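Local coordinates for protein ABC-type amino acid transport system, permease component (Caldanaerobacter subterraneus subsp. tengcongensis MB4, PDB 4YMU) that probably serves as the membrane-spanning permease subunit of an ABC importer for amino acids and holds arginine bound within its helical domain, at residues C[67-75]-C[159-167]; C[25-36]-C[92-103]. All coordinates share one frame; numbering follows the deposited sequence.

In the fold
Both contacts lie in the membrane domain and reach the same bound arginine of chain I, but differ in place and chemistry. Contact 2 joins two long helices about 5 Å from the centre of the chain; some of its touching residues are only partly buried. Contact 1 is centred about 13 Å out, yet is mostly buried; residues 67-75 also pack on the second subunit. Contact 2 relies on small residues and close backbones, contact 1 on branched aliphatic side chains and an acidic group. The contacts meet where Leu67 touches Leu95 and Val163 touches Leu25. Contact 1 binds the amino and carboxylate groups of this arginine, and Asn98 and Tyr102 of contact 2 meet its guanidinium.

Contact 1. Residues C[67-75]-C[159-167]; sequences LLVQLLLIY and ESAIVSVIG. With ARG (arginine), chain I; ARG (arginine), chain J.
One face of the Tyr75 ring carries the side chain of Ile166: CG1 of Ile166 sits 3.5 Å from the Tyr75 ring centroid and 18° off its normal, a CH-pi contact. With its CG opposite the backbone N (chi1 -169°), Tyr75 lays the ring against Ile166. The other flat group is the Glu159 carboxylate, beside CD1 of Leu67. Its OE2 accepts from N of the arginine of chain I at 2.9 Å and from N of the arginine of chain J at 2.7 Å. The carboxylate of the first arginine is held in turn by Leu67 N, 2.8 Å from its OXT with an N-H...O angle of 162°. Glu159 of the second subunit also bonds to both ligands. Between these ends, CD1 of Ile166 reaches CD2 of Leu71 at 3.7 Å. Ile162 fills the middle of the contact, its CD1 lying 3.4 Å from CG of Leu68 while its CG2 packs against CD1 of Leu67. The contact thus places the first turn of helix 67-75 near Glu159, so that a helix-end amide meets the ligand carboxylate and an acid its amino group; the helix end probably favours the bound negative charge.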
loop_
_atom_site.group_PDB
_atom_site.type_symbol
_atom_site.label_atom_id
_atom_site.label_comp_id
_atom_site.label_asym_id
_atom_site.label_seq_id
_atom_site.Cartn_x
_atom_site.Cartn_y
_atom_site.Cartn_z
ATOM N N LEU C 67 28.089 7.980 -5.729
ATOM C CA LEU C 67 28.821 8.237 -4.485
ATOM C C LEU C 67 30.330 8.344 -4.763
ATOM O O LEU C 67 31.008 9.166 -4.162
ATOM C CB LEU C 67 28.582 7.100 -3.488
ATOM C CG LEU C 67 28.647 7.317 -1.968
ATOM C CD1 LEU C 67 29.293 6.122 -1.281
ATOM C CD2 LEU C 67 29.290 8.619 -1.535
ATOM N N LEU C 68 30.846 7.487 -5.644
ATOM C CA LEU C 68 32.270 7.472 -5.987
ATOM C C LEU C 68 32.686 8.851 -6.460
ATOM O O LEU C 68 33.631 9.456 -5.915
ATOM C CB LEU C 68 32.552 6.460 -7.103
ATOM C CG LEU C 68 33.858 5.650 -7.129
ATOM C CD1 LEU C 68 34.274 5.346 -8.559
ATOM C CD2 LEU C 68 34.997 6.303 -6.351
ATOM N N VAL C 69 31.958 9.355 -7.456
ATOM C CA VAL C 69 32.253 10.659 -8.028
ATOM C C VAL C 69 32.282 11.764 -6.965
ATOM O O VAL C 69 33.135 12.640 -7.008
ATOM C CB VAL C 69 31.317 10.988 -9.209
ATOM C CG1 VAL C 69 31.452 12.428 -9.650
ATOM C CG2 VAL C 69 31.577 10.034 -10.369
ATOM N N GLN C 70 31.415 11.671 -5.968
ATOM C CA GLN C 70 31.392 12.652 -4.882
ATOM C C GLN C 70 32.634 12.518 -4.005
ATOM O O GLN C 70 33.238 13.529 -3.604
ATOM C CB GLN C 70 30.122 12.493 -4.041
ATOM C CG GLN C 70 28.838 12.827 -4.793
ATOM C CD GLN C 70 27.566 12.213 -4.171
ATOM O OE1 GLN C 70 26.613 11.890 -4.880
ATOM N NE2 GLN C 70 27.559 12.051 -2.852
ATOM N N LEU C 71 32.998 11.272 -3.699
ATOM C CA LEU C 71 34.196 10.976 -2.913
ATOM C C LEU C 71 35.420 11.609 -3.567
ATOM O O LEU C 71 36.125 12.411 -2.951
ATOM C CB LEU C 71 34.427 9.467 -2.823
ATOM C CG LEU C 71 34.963 8.838 -1.526
ATOM C CD1 LEU C 71 36.081 7.844 -1.814
ATOM C CD2 LEU C 71 35.382 9.861 -0.492
ATOM N N LEU C 72 35.661 11.231 -4.819
ATOM C CA LEU C 72 36.817 11.708 -5.565
ATOM C C LEU C 72 36.777 13.226 -5.745
ATOM O O LEU C 72 37.806 13.901 -5.616
ATOM C CB LEU C 72 36.869 11.025 -6.932
ATOM C CG LEU C 72 36.844 9.501 -6.881
ATOM C CD1 LEU C 72 37.010 8.934 -8.267
ATOM C CD2 LEU C 72 37.900 8.970 -5.942
ATOM N N LEU C 73 35.585 13.761 -6.001
ATOM C CA LEU C 73 35.423 15.197 -6.179
ATOM C C LEU C 73 35.927 15.899 -4.939
ATOM O O LEU C 73 36.644 16.887 -5.045
ATOM C CB LEU C 73 33.970 15.583 -6.442
ATOM C CG LEU C 73 33.745 17.084 -6.656
ATOM C CD1 LEU C 73 34.369 17.506 -7.959
ATOM C CD2 LEU C 73 32.268 17.458 -6.638
ATOM N N ILE C 74 35.596 15.372 -3.764
ATOM C CA ILE C 74 36.125 15.986 -2.560
ATOM C C ILE C 74 37.638 15.735 -2.423
ATOM O O ILE C 74 38.407 16.660 -2.134
ATOM C CB ILE C 74 35.416 15.523 -1.287
ATOM C CG1 ILE C 74 33.928 15.903 -1.318
ATOM C CG2 ILE C 74 36.102 16.138 -0.061
ATOM C CD1 ILE C 74 33.187 15.516 -0.060
ATOM N N TYR C 75 38.061 14.489 -2.625
ATOM C CA TYR C 75 39.446 14.101 -2.363
ATOM C C TYR C 75 40.435 14.619 -3.417
ATOM O O TYR C 75 41.283 15.447 -3.124
ATOM C CB TYR C 75 39.555 12.582 -2.215
ATOM C CG TYR C 75 40.889 12.112 -1.683
ATOM C CD1 TYR C 75 41.782 11.418 -2.496
ATOM C CD2 TYR C 75 41.255 12.353 -0.360
ATOM C CE1 TYR C 75 43.013 10.971 -2.001
ATOM C CE2 TYR C 75 42.487 11.921 0.141
ATOM C CZ TYR C 75 43.357 11.231 -0.688
ATOM O OH TYR C 75 44.567 10.796 -0.205
ATOM N N GLU C 159 28.071 0.710 1.636
ATOM C CA GLU C 159 28.518 1.849 0.848
ATOM C C GLU C 159 29.920 2.356 1.217
ATOM O O GLU C 159 30.667 2.785 0.342
ATOM C CB GLU C 159 27.498 2.986 0.899
ATOM C CG GLU C 159 26.212 2.693 0.127
ATOM C CD GLU C 159 26.420 2.579 -1.377
ATOM O OE1 GLU C 159 27.432 3.092 -1.884
ATOM O OE2 GLU C 159 25.568 1.989 -2.067
ATOM N N SER C 160 30.257 2.293 2.505
ATOM C CA SER C 160 31.472 2.876 3.047
ATOM C C SER C 160 32.730 2.133 2.572
ATOM O O SER C 160 33.824 2.684 2.601
ATOM C CB SER C 160 31.418 2.871 4.568
ATOM O OG SER C 160 31.558 1.547 5.048
ATOM N N ALA C 161 32.574 0.898 2.104
ATOM C CA ALA C 161 33.696 0.133 1.562
ATOM C C ALA C 161 34.420 0.908 0.461
ATOM O O ALA C 161 35.537 0.563 0.076
ATOM C CB ALA C 161 33.229 -1.205 1.025
ATOM N N ILE C 162 33.780 1.955 -0.044
ATOM C CA ILE C 162 34.323 2.693 -1.167
ATOM C C ILE C 162 35.437 3.671 -0.764
ATOM O O ILE C 162 36.145 4.192 -1.621
ATOM C CB ILE C 162 33.221 3.427 -1.922
ATOM C CG1 ILE C 162 33.583 3.520 -3.398
ATOM C CG2 ILE C 162 32.921 4.805 -1.300
ATOM C CD1 ILE C 162 32.683 4.447 -4.122
ATOM N N VAL C 163 35.612 3.906 0.532
ATOM C CA VAL C 163 36.697 4.770 0.965
ATOM C C VAL C 163 38.004 3.977 0.992
ATOM O O VAL C 163 39.056 4.503 1.366
ATOM C CB VAL C 163 36.437 5.375 2.350
ATOM C CG1 VAL C 163 35.086 6.066 2.361
ATOM C CG2 VAL C 163 36.505 4.287 3.426
ATOM N N SER C 164 37.929 2.704 0.619
ATOM C CA SER C 164 39.123 1.896 0.537
ATOM C C SER C 164 39.958 2.402 -0.643
ATOM O O SER C 164 41.178 2.518 -0.537
ATOM C CB SER C 164 38.783 0.415 0.376
ATOM O OG SER C 164 38.515 0.095 -0.978
ATOM N N VAL C 165 39.298 2.735 -1.754
ATOM C CA VAL C 165 40.002 3.168 -2.964
ATOM C C VAL C 165 40.761 4.488 -2.782
ATOM O O VAL C 165 41.598 4.855 -3.607
ATOM C CB VAL C 165 39.050 3.304 -4.180
ATOM C CG1 VAL C 165 38.155 2.074 -4.326
ATOM C CG2 VAL C 165 38.238 4.571 -4.064
ATOM N N ILE C 166 40.466 5.184 -1.692
ATOM C CA ILE C 166 41.051 6.485 -1.381
ATOM C C ILE C 166 42.188 6.242 -0.401
ATOM O O ILE C 166 42.840 7.163 0.074
ATOM C CB ILE C 166 39.965 7.378 -0.734
ATOM C CG1 ILE C 166 40.093 8.841 -1.120
ATOM C CG2 ILE C 166 39.965 7.282 0.796
ATOM C CD1 ILE C 166 39.118 9.700 -0.306
ATOM N N GLY C 167 42.389 4.975 -0.073
ATOM C CA GLY C 167 43.442 4.573 0.828
ATOM C C GLY C 167 43.105 4.658 2.300
ATOM O O GLY C 167 43.998 4.631 3.136
HETATM N N ARG I . 25.916 3.192 -4.652
HETATM C CA ARG I . 24.816 4.011 -5.164
HETATM C C ARG I . 25.287 5.381 -5.620
HETATM O O ARG I . 24.517 6.137 -6.227
HETATM C CB ARG I . 23.735 4.205 -4.105
HETATM C CG ARG I . 24.125 5.094 -2.955
HETATM C CD ARG I . 23.058 5.025 -1.874
HETATM N NE ARG I . 23.258 6.016 -0.826
HETATM C CZ ARG I . 22.594 6.031 0.322
HETATM N NH1 ARG I . 22.844 6.975 1.220
HETATM N NH2 ARG I . 21.686 5.094 0.576
HETATM O OXT ARG I . 26.430 5.761 -5.367
HETATM N N ARG J . 26.442 -0.040 -3.639
HETATM C CA ARG J . 25.668 -0.963 -2.814
HETATM C C ARG J . 26.434 -2.254 -2.556
HETATM O O ARG J . 26.073 -3.012 -1.647
HETATM C CB ARG J . 24.322 -1.291 -3.476
HETATM C CG ARG J . 24.425 -2.158 -4.721
HETATM C CD ARG J . 23.094 -2.240 -5.420
HETATM N NE ARG J . 23.085 -3.234 -6.492
HETATM C CZ ARG J . 22.093 -3.374 -7.369
HETATM N NH1 ARG J . 21.033 -2.578 -7.300
HETATM N NH2 ARG J . 22.158 -4.305 -8.308
HETATM O OXT ARG J . 27.405 -2.573 -3.256
#

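Contact 2. Residues C[25-36]-C[92-103]; sequences LTFLAVTIGVLM and VSALAINSSAYV. With ARG (arginine), chain I.
Ala29 and Gly33 on helix 12-44 meet Ala96 and Ser100 on helix 87-112 in a small-xxx-small packing motif, with two small residues four apart on each helix, near the centre of this transmembrane domain. The helices run in the same general direction and cross at -45°, with segment axes only 7.3 Å apart. Such closeness rests on Gly33, whose CA lies 4.1 Å from CA of Ser100; a methyl group on Gly33 would collide with Ser99. CA-H...O contacts knit the backbones: CA of Ser100 stands 3.1 Å from O of Gly33, with an angle of 154° at the hydrogen, and Gly33 CA approaches Ala96 O in the reverse sense. This right-handed, parallel geometry is that of GAS-right helix pairs. Toward the start of both segments larger side chains take over, CD2 of Leu25 passing CG2 of Val92 at 3.5 Å while CD1 of Leu25 meets CD1 of Leu95.

The side of helix 87-112 turned from this interface serves the arginine of chain I. Asn98 points its CG away from its own backbone N (chi1 -176°), and its OD1 accepts from both NE, at 2.8 Å, and NH1, at 3.0 Å, of the ligand. The guanidinium also lies over one face of the Tyr102 ring, with NE 3.3 Å above the plane and offset toward the rim. Replacing Tyr102 by an alanine would probably strip that face from the guanidinium and let the group turn more freely about its bonds to Asn98. Ser99 is tied by OG to Glu152, another ligand partner. At the far end of the helix pair, Met36 lays its CB 3.6 Å from CB of Ser100.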
loop_
_atom_site.group_PDB
_atom_site.type_symbol
_atom_site.label_atom_id
_atom_site.label_comp_id
_atom_site.label_asym_id
_atom_site.label_seq_id
_atom_site.Cartn_x
_atom_site.Cartn_y
_atom_site.Cartn_z
ATOM N N LEU C 25 33.553 4.916 10.673
ATOM C CA LEU C 25 33.248 5.695 9.479
ATOM C C LEU C 25 31.734 5.860 9.258
ATOM O O LEU C 25 31.229 6.983 9.144
ATOM C CB LEU C 25 33.871 5.012 8.258
ATOM C CG LEU C 25 34.373 5.845 7.073
ATOM C CD1 LEU C 25 33.933 5.194 5.773
ATOM C CD2 LEU C 25 33.943 7.307 7.122
ATOM N N THR C 26 31.026 4.733 9.203
ATOM C CA THR C 26 29.617 4.709 8.826
ATOM C C THR C 26 28.729 5.395 9.858
ATOM O O THR C 26 27.861 6.190 9.509
ATOM C CB THR C 26 29.122 3.264 8.614
ATOM O OG1 THR C 26 30.092 2.530 7.858
ATOM C CG2 THR C 26 27.799 3.249 7.863
ATOM N N PHE C 27 28.959 5.078 11.127
ATOM C CA PHE C 27 28.286 5.735 12.233
ATOM C C PHE C 27 28.367 7.252 12.142
ATOM O O PHE C 27 27.350 7.940 12.124
ATOM C CB PHE C 27 28.938 5.312 13.539
ATOM C CG PHE C 27 27.978 4.777 14.545
ATOM C CD1 PHE C 27 27.321 5.633 15.418
ATOM C CD2 PHE C 27 27.731 3.411 14.626
ATOM C CE1 PHE C 27 26.430 5.136 16.356
ATOM C CE2 PHE C 27 26.843 2.902 15.557
ATOM C CZ PHE C 27 26.192 3.767 16.428
ATOM N N LEU C 28 29.582 7.774 12.100
ATOM C CA LEU C 28 29.795 9.218 12.074
ATOM C C LEU C 28 29.148 9.876 10.853
ATOM O O LEU C 28 28.562 10.955 10.960
ATOM C CB LEU C 28 31.294 9.535 12.132
ATOM C CG LEU C 28 31.709 11.008 12.121
ATOM C CD1 LEU C 28 31.047 11.777 13.263
ATOM C CD2 LEU C 28 33.235 11.134 12.204
ATOM N N ALA C 29 29.250 9.223 9.698
ATOM C CA ALA C 29 28.714 9.790 8.468
ATOM C C ALA C 29 27.198 9.835 8.545
ATOM O O ALA C 29 26.580 10.900 8.397
ATOM C CB ALA C 29 29.160 8.977 7.268
ATOM N N VAL C 30 26.613 8.673 8.818
ATOM C CA VAL C 30 25.171 8.542 8.932
ATOM C C VAL C 30 24.619 9.500 9.988
ATOM O O VAL C 30 23.611 10.164 9.744
ATOM C CB VAL C 30 24.756 7.094 9.224
ATOM C CG1 VAL C 30 23.282 7.032 9.570
ATOM C CG2 VAL C 30 25.053 6.214 8.010
ATOM N N THR C 31 25.269 9.564 11.150
ATOM C CA THR C 31 24.876 10.507 12.195
ATOM C C THR C 31 24.823 11.938 11.673
ATOM O O THR C 31 23.840 12.647 11.875
ATOM C CB THR C 31 25.826 10.469 13.396
ATOM O OG1 THR C 31 25.586 9.284 14.157
ATOM C CG2 THR C 31 25.588 11.666 14.293
ATOM N N ILE C 32 25.883 12.341 10.981
ATOM C CA ILE C 32 25.975 13.680 10.419
ATOM C C ILE C 32 24.994 13.824 9.266
ATOM O O ILE C 32 24.354 14.863 9.113
ATOM C CB ILE C 32 27.427 13.988 9.947
ATOM C CG1 ILE C 32 28.337 14.250 11.156
ATOM C CG2 ILE C 32 27.455 15.194 9.033
ATOM C CD1 ILE C 32 29.801 14.316 10.817
ATOM N N GLY C 33 24.863 12.763 8.473
ATOM C CA GLY C 33 23.955 12.751 7.334
ATOM C C GLY C 33 22.491 12.911 7.724
ATOM O O GLY C 33 21.671 13.373 6.928
ATOM N N VAL C 34 22.170 12.524 8.954
ATOM C CA VAL C 34 20.821 12.657 9.480
ATOM C C VAL C 34 20.550 14.107 9.862
ATOM O O VAL C 34 19.555 14.692 9.428
ATOM C CB VAL C 34 20.606 11.752 10.707
ATOM C CG1 VAL C 34 19.416 12.225 11.528
ATOM C CG2 VAL C 34 20.421 10.307 10.268
ATOM N N LEU C 35 21.441 14.684 10.668
ATOM C CA LEU C 35 21.302 16.074 11.099
ATOM C C LEU C 35 21.267 16.989 9.893
ATOM O O LEU C 35 20.437 17.891 9.799
ATOM C CB LEU C 35 22.454 16.488 12.008
ATOM C CG LEU C 35 22.242 16.344 13.513
ATOM C CD1 LEU C 35 21.928 14.899 13.874
ATOM C CD2 LEU C 35 23.452 16.845 14.268
ATOM N N MET C 36 22.167 16.743 8.958
ATOM C CA MET C 36 22.160 17.498 7.725
ATOM C C MET C 36 20.851 17.233 6.992
ATOM O O MET C 36 20.191 18.167 6.542
ATOM C CB MET C 36 23.334 17.074 6.849
ATOM C CG MET C 36 24.694 17.417 7.423
ATOM S SD MET C 36 25.995 16.951 6.268
ATOM C CE MET C 36 25.867 18.329 5.129
ATOM N N VAL C 92 34.177 10.572 5.424
ATOM C CA VAL C 92 33.121 11.058 6.302
ATOM C C VAL C 92 32.283 12.136 5.632
ATOM O O VAL C 92 31.059 12.055 5.630
ATOM C CB VAL C 92 33.691 11.637 7.614
ATOM C CG1 VAL C 92 32.649 12.498 8.319
ATOM C CG2 VAL C 92 34.188 10.530 8.526
ATOM N N SER C 93 32.946 13.132 5.054
ATOM C CA SER C 93 32.250 14.218 4.367
ATOM C C SER C 93 31.355 13.724 3.241
ATOM O O SER C 93 30.179 14.105 3.143
ATOM C CB SER C 93 33.269 15.190 3.780
ATOM O OG SER C 93 33.963 15.846 4.821
ATOM N N ALA C 94 31.935 12.880 2.389
ATOM C CA ALA C 94 31.261 12.421 1.193
ATOM C C ALA C 94 30.038 11.584 1.574
ATOM O O ALA C 94 28.927 11.833 1.097
ATOM C CB ALA C 94 32.218 11.635 0.321
ATOM N N LEU C 95 30.262 10.601 2.443
ATOM C CA LEU C 95 29.216 9.716 2.923
ATOM C C LEU C 95 28.110 10.491 3.653
ATOM O O LEU C 95 26.933 10.245 3.422
ATOM C CB LEU C 95 29.805 8.662 3.855
ATOM C CG LEU C 95 30.704 7.612 3.226
ATOM C CD1 LEU C 95 31.034 6.555 4.252
ATOM C CD2 LEU C 95 30.016 6.987 2.035
ATOM N N ALA C 96 28.489 11.422 4.524
ATOM C CA ALA C 96 27.507 12.226 5.239
ATOM C C ALA C 96 26.664 13.069 4.288
ATOM O O ALA C 96 25.481 13.285 4.535
ATOM C CB ALA C 96 28.162 13.100 6.292
ATOM N N ILE C 97 27.272 13.573 3.221
ATOM C CA ILE C 97 26.516 14.377 2.257
ATOM C C ILE C 97 25.528 13.493 1.482
ATOM O O ILE C 97 24.308 13.786 1.411
ATOM C CB ILE C 97 27.462 15.160 1.315
ATOM C CG1 ILE C 97 27.968 16.439 1.998
ATOM C CG2 ILE C 97 26.790 15.506 0.011
ATOM C CD1 ILE C 97 29.286 16.970 1.392
ATOM N N ASN C 98 26.051 12.404 0.920
ATOM C CA ASN C 98 25.227 11.443 0.187
ATOM C C ASN C 98 24.009 11.011 1.038
ATOM O O ASN C 98 22.824 11.144 0.636
ATOM C CB ASN C 98 26.108 10.249 -0.196
ATOM C CG ASN C 98 25.389 9.224 -1.055
ATOM O OD1 ASN C 98 25.002 8.161 -0.569
ATOM N ND2 ASN C 98 25.209 9.532 -2.335
ATOM N N SER C 99 24.326 10.564 2.249
ATOM C CA SER C 99 23.337 10.153 3.211
ATOM C C SER C 99 22.393 11.295 3.525
ATOM O O SER C 99 21.229 11.057 3.779
ATOM C CB SER C 99 23.983 9.652 4.500
ATOM O OG SER C 99 22.987 9.180 5.398
ATOM N N SER C 100 22.883 12.531 3.522
ATOM C CA SER C 100 22.009 13.650 3.867
ATOM C C SER C 100 20.893 13.736 2.837
ATOM O O SER C 100 19.721 13.933 3.185
ATOM C CB SER C 100 22.765 14.977 3.923
ATOM O OG SER C 100 22.942 15.512 2.624
ATOM N N ALA C 101 21.248 13.579 1.566
ATOM C CA ALA C 101 20.209 13.620 0.545
ATOM C C ALA C 101 19.181 12.491 0.749
ATOM O O ALA C 101 17.937 12.727 0.808
ATOM C CB ALA C 101 20.814 13.551 -0.834
ATOM N N TYR C 102 19.685 11.262 0.860
ATOM C CA TYR C 102 18.755 10.134 0.993
ATOM C C TYR C 102 17.872 10.251 2.249
ATOM O O TYR C 102 16.684 9.920 2.217
ATOM C CB TYR C 102 19.494 8.796 0.928
ATOM C CG TYR C 102 20.020 8.491 -0.461
ATOM C CD1 TYR C 102 19.245 7.799 -1.384
ATOM C CD2 TYR C 102 21.293 8.914 -0.856
ATOM C CE1 TYR C 102 19.724 7.521 -2.660
ATOM C CE2 TYR C 102 21.783 8.643 -2.127
ATOM C CZ TYR C 102 21.001 7.947 -3.028
ATOM O OH TYR C 102 21.481 7.675 -4.298
ATOM N N VAL C 103 18.454 10.753 3.334
ATOM C CA VAL C 103 17.740 10.959 4.590
ATOM C C VAL C 103 16.661 12.039 4.482
ATOM O O VAL C 103 15.552 11.882 5.015
ATOM C CB VAL C 103 18.706 11.247 5.746
ATOM C CG1 VAL C 103 17.987 11.912 6.923
ATOM C CG2 VAL C 103 19.383 9.954 6.178
HETATM N N ARG I . 25.916 3.192 -4.652
HETATM C CA ARG I . 24.816 4.011 -5.164
HETATM C C ARG I . 25.287 5.381 -5.620
HETATM O O ARG I . 24.517 6.137 -6.227
HETATM C CB ARG I . 23.735 4.205 -4.105
HETATM C CG ARG I . 24.125 5.094 -2.955
HETATM C CD ARG I . 23.058 5.025 -1.874
HETATM N NE ARG I . 23.258 6.016 -0.826
HETATM C CZ ARG I . 22.594 6.031 0.322
HETATM N NH1 ARG I . 22.844 6.975 1.220
HETATM N NH2 ARG I . 21.686 5.094 0.576
HETATM O OXT ARG I . 26.430 5.761 -5.367
#